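Local coordinates for protein histidine kinase (Paraburkholderia phymatum, PDB 6NB0) that probably acts as a sensor kinase of phosphorelay signalling, passing phosphate from ATP to a histidine side chain of a protein, at residues G155-L160 against G194-L199; T162-Q167 against D200-T205. One frame throughout, in Å; residues are numbered along the deposited sequence. Where two conformers were deposited one is given.

Contact 1. Residues G155-L160 against G194-L199; sequences GIVLAL and GTTVTL
Ile156 pushes its CG2 methyl into the hollow between the carbonyl of Thr195 and the side chain of Val197. CG2 lies 3.3 Å from Thr195 O and 3.6 Å from Val197 CG2. Chi1 of -52° puts CG1 beside the backbone N and leaves CG2 anti to it. Leu158 lies alongside Val197: its CD2 rests 3.9 Å from Val197 CB, and both side chains point the same way. The bump of Val197 is therefore shared by two neighbours. Leu160 CD1 lies 3.5 Å from Leu199 O and against CG and CD2 of that leucine. The strands run parallel. Val157 N and Ala159 N donate to Thr195 O and Val197 O; Val157 O and Ala159 O accept from Val197 N and Leu199 N. Strand 157-161 edges a mixed sheet, with 196-204 its inner neighbour, consistent with the alpha/beta ATP-binding domain of histidine kinases. The link between them runs through strand 168-171 of a second sheet and helix 173-189. That helix covers Ile156, Leu158 and Val197. On the other face Ala159 CB meets Thr198 OG1 at 3.9 Å, and Val157 CB faces Thr196 OG1. Gly155, in a Schellman motif after helix 135-154, starts the pairing: Gly194 N meets its O at 2.8 Å, 45° out of the carbonyl plane.

Contact 2. Residues T162-Q167 against D200-T205; sequences TPLAAQ and DADVDT
Ala201 offers its carbonyl oxygen to the hydroxyl of Thr162. Thr162 OG1 donates to Ala201 O at 2.6 Å, from 40° above the carbonyl plane. OG1 is anti to the Thr162 backbone N (chi1 -177°), which turns it toward the strand. It also accepts Leu164 N at 3.0 Å. This second bond makes an ST turn. One hydroxyl thus shapes the loop and fastens it to the strand. Pro163 CD sits 3.5 Å from the same Ala201 O. Asp202 comes next, its side chain near Pro163 in the conformer given, an approach that is doubtful because two were deposited. Val203 meets the loop with a methyl: Leu164 CD2 lies 3.9 Å from Val203 CG2, and the two side chains cross at a slant. Gln167 CG reaches the same methyl more loosely, at 4.3 Å. The amide end of Gln167 is turned back into its own loop. Its OE1 takes Ala165 N at 2.9 Å, in the carbonyl plane, and so closes the bend. Helix 135-154 lines this site. Leu139 touches both Leu164 and Ala201, Leu135 touches Val203, and Arg136 bonds the carbonyl of Leu164. Strand 207-214 pairs with strand 196-204, and its Arg209 touches Asp202.

In the fold
After the N-terminal helices and strand 131-134, helix 135-154 leads into strand 157-161. The loop 162-167 follows, then strand 168-171 of a separate two-stranded sheet, helix 173-189 and then strand 196-204. Contact 1 closes a loop of 33 residues between its segments. Contact 2 closes one of 32. The two loops cross, because the segments alternate along the chain: 162-167 follows 155-160 after one residue, and 200-205 follows 194-199 directly. The centres are about 19 Å apart. Contact 1 joins the edge strand of the mixed sheet to its neighbour. Contact 2 continues along that neighbour, where the loop leaves for the small sheet, and ties this exit to the far half of strand 196-204.

Contact 1. Residues G155-L160 against G194-L199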
# COMPACT_ATOMS: atom_id res chain seq x y z
N GLY A 155 -13.39 -18.67 13.55
CA GLY A 155 -13.44 -20.00 14.13
C GLY A 155 -12.26 -20.88 13.76
O GLY A 155 -12.36 -22.11 13.85
N ILE A 156 -11.14 -20.28 13.40
CA ILE A 156 -9.94 -21.02 12.97
C ILE A 156 -8.99 -21.13 14.15
O ILE A 156 -8.71 -20.13 14.83
CB ILE A 156 -9.26 -20.32 11.78
CG1 ILE A 156 -10.25 -20.04 10.64
CG2 ILE A 156 -8.05 -21.12 11.28
CD1 ILE A 156 -11.06 -21.23 10.23
N VAL A 157 -8.49 -22.34 14.40
CA VAL A 157 -7.51 -22.57 15.46
C VAL A 157 -6.13 -22.35 14.86
O VAL A 157 -5.82 -22.89 13.79
CB VAL A 157 -7.65 -23.99 16.04
CG1 VAL A 157 -6.56 -24.29 17.07
CG2 VAL A 157 -9.06 -24.17 16.67
N LEU A 158 -5.31 -21.52 15.52
CA LEU A 158 -3.92 -21.34 15.11
C LEU A 158 -3.01 -22.15 16.02
O LEU A 158 -3.18 -22.15 17.24
CB LEU A 158 -3.51 -19.86 15.17
CG LEU A 158 -4.33 -18.87 14.32
CD1 LEU A 158 -3.73 -17.46 14.42
CD2 LEU A 158 -4.39 -19.34 12.85
N ALA A 159 -2.03 -22.82 15.42
CA ALA A 159 -1.06 -23.61 16.19
C ALA A 159 0.33 -23.18 15.77
O ALA A 159 0.58 -22.94 14.58
CB ALA A 159 -1.23 -25.13 16.00
N LEU A 160 1.21 -23.05 16.74
CA LEU A 160 2.61 -22.74 16.47
C LEU A 160 3.43 -23.94 16.89
O LEU A 160 3.33 -24.39 18.03
CB LEU A 160 3.06 -21.48 17.21
CG LEU A 160 4.56 -21.16 17.15
CD1 LEU A 160 5.03 -20.80 15.71
CD2 LEU A 160 4.89 -20.06 18.17
N GLY A 194 -13.42 -24.13 12.20
CA GLY A 194 -12.97 -25.35 12.84
C GLY A 194 -11.68 -25.93 12.29
O GLY A 194 -11.14 -26.88 12.86
N THR A 195 -11.18 -25.39 11.18
CA THR A 195 -9.88 -25.79 10.64
C THR A 195 -8.75 -25.30 11.53
O THR A 195 -8.83 -24.24 12.15
CB THR A 195 -9.73 -25.21 9.21
OG1 THR A 195 -10.71 -25.85 8.37
CG2 THR A 195 -8.32 -25.46 8.64
N THR A 196 -7.68 -26.10 11.59
CA THR A 196 -6.44 -25.71 12.26
C THR A 196 -5.41 -25.26 11.22
O THR A 196 -5.09 -26.01 10.30
CB THR A 196 -5.87 -26.86 13.08
OG1 THR A 196 -6.83 -27.24 14.07
CG2 THR A 196 -4.56 -26.44 13.77
N VAL A 197 -4.90 -24.04 11.38
CA VAL A 197 -3.78 -23.51 10.60
C VAL A 197 -2.52 -23.59 11.45
O VAL A 197 -2.49 -23.05 12.56
CB VAL A 197 -4.06 -22.07 10.13
CG1 VAL A 197 -2.81 -21.47 9.44
CG2 VAL A 197 -5.28 -22.05 9.17
N THR A 198 -1.49 -24.26 10.95
CA THR A 198 -0.27 -24.47 11.73
C THR A 198 0.87 -23.68 11.10
O THR A 198 1.12 -23.81 9.89
CB THR A 198 0.09 -25.96 11.78
OG1 THR A 198 -0.94 -26.68 12.47
CG2 THR A 198 1.45 -26.18 12.47
N LEU A 199 1.55 -22.87 11.91
CA LEU A 199 2.81 -22.24 11.53
C LEU A 199 3.94 -23.08 12.11
O LEU A 199 4.05 -23.21 13.34
CB LEU A 199 2.86 -20.81 12.06
CG LEU A 199 4.19 -20.05 11.90
CD1 LEU A 199 4.59 -19.96 10.44
CD2 LEU A 199 4.05 -18.65 12.49

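Contact 2. Residues T162-Q167 against D200-T205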
# COMPACT_ATOMS: atom_id res chain seq x y z
N THR A 162 7.34 -24.88 16.99
CA THR A 162 8.70 -24.43 16.78
C THR A 162 9.54 -24.85 17.97
O THR A 162 9.03 -24.84 19.11
CB THR A 162 8.81 -22.91 16.57
OG1 THR A 162 10.17 -22.58 16.28
CG2 THR A 162 8.34 -22.11 17.81
N PRO A 163 10.78 -25.28 17.75
CA PRO A 163 11.74 -25.42 18.84
C PRO A 163 12.47 -24.13 19.17
O PRO A 163 13.26 -24.10 20.12
CB PRO A 163 12.72 -26.47 18.29
CG PRO A 163 12.78 -26.13 16.80
CD PRO A 163 11.33 -25.76 16.46
N LEU A 164 12.21 -23.05 18.44
CA LEU A 164 12.97 -21.82 18.64
C LEU A 164 12.65 -21.20 20.00
O LEU A 164 11.49 -21.07 20.38
CB LEU A 164 12.66 -20.83 17.51
CG LEU A 164 13.00 -21.30 16.09
CD1 LEU A 164 12.55 -20.26 15.05
CD2 LEU A 164 14.50 -21.60 15.95
N ALA A 165 13.70 -20.84 20.72
CA ALA A 165 13.58 -20.20 22.03
C ALA A 165 14.37 -18.89 22.03
O ALA A 165 13.77 -17.81 21.97
CB ALA A 165 14.05 -21.13 23.14
N ALA A 166 15.70 -18.97 22.05
CA ALA A 166 16.54 -17.78 22.13
C ALA A 166 17.17 -17.37 20.79
O ALA A 166 17.88 -16.35 20.75
CB ALA A 166 17.65 -17.97 23.17
N GLN A 167 16.93 -18.12 19.71
CA GLN A 167 17.62 -17.85 18.45
C GLN A 167 17.35 -16.44 17.96
O GLN A 167 16.24 -15.93 18.09
CB GLN A 167 17.18 -18.84 17.37
CG GLN A 167 17.81 -20.22 17.50
CD GLN A 167 17.06 -21.14 18.46
OE1 GLN A 167 16.14 -20.71 19.18
NE2 GLN A 167 17.45 -22.41 18.48
N ASP A 200 4.75 -23.69 11.24
CA ASP A 200 5.97 -24.41 11.63
C ASP A 200 7.16 -23.50 11.35
O ASP A 200 7.22 -22.91 10.27
CB ASP A 200 6.16 -25.69 10.81
CG ASP A 200 5.20 -26.78 11.19
OD1 ASP A 200 4.62 -26.72 12.28
OD2 ASP A 200 5.05 -27.72 10.38
N ALA A 201 8.10 -23.40 12.29
CA ALA A 201 9.26 -22.54 12.02
C ALA A 201 10.49 -23.08 12.72
O ALA A 201 10.41 -23.52 13.87
CB ALA A 201 9.01 -21.10 12.48
N ASP A 202 11.63 -23.03 12.04
CA ASP A 202 12.90 -23.52 12.59
C ASP A 202 14.03 -22.84 11.82
O ASP A 202 13.80 -22.18 10.80
CB ASP A 202 12.98 -25.05 12.50
CG ASP A 202 13.94 -25.67 13.52
OD1 ASP A 202 14.62 -24.93 14.28
OD2 ASP A 202 14.03 -26.92 13.56
N VAL A 203 15.24 -23.04 12.30
CA VAL A 203 16.43 -22.62 11.57
C VAL A 203 17.25 -23.86 11.24
O VAL A 203 17.25 -24.85 11.97
CB VAL A 203 17.26 -21.60 12.37
CG1 VAL A 203 16.45 -20.32 12.58
CG2 VAL A 203 17.67 -22.22 13.70
N ASP A 204 17.96 -23.78 10.13
CA ASP A 204 18.89 -24.83 9.74
C ASP A 204 20.05 -24.14 9.05
O ASP A 204 19.85 -23.46 8.04
CB ASP A 204 18.25 -25.86 8.81
CG ASP A 204 19.22 -26.99 8.46
OD1 ASP A 204 19.26 -28.01 9.19
OD2 ASP A 204 19.98 -26.83 7.49
N THR A 205 21.25 -24.30 9.62
CA THR A 205 22.47 -23.66 9.15
C THR A 205 22.22 -22.17 8.91
O THR A 205 21.96 -21.42 9.86
CB THR A 205 22.99 -24.39 7.91
OG1 THR A 205 22.79 -25.80 8.09
CG2 THR A 205 24.46 -24.17 7.74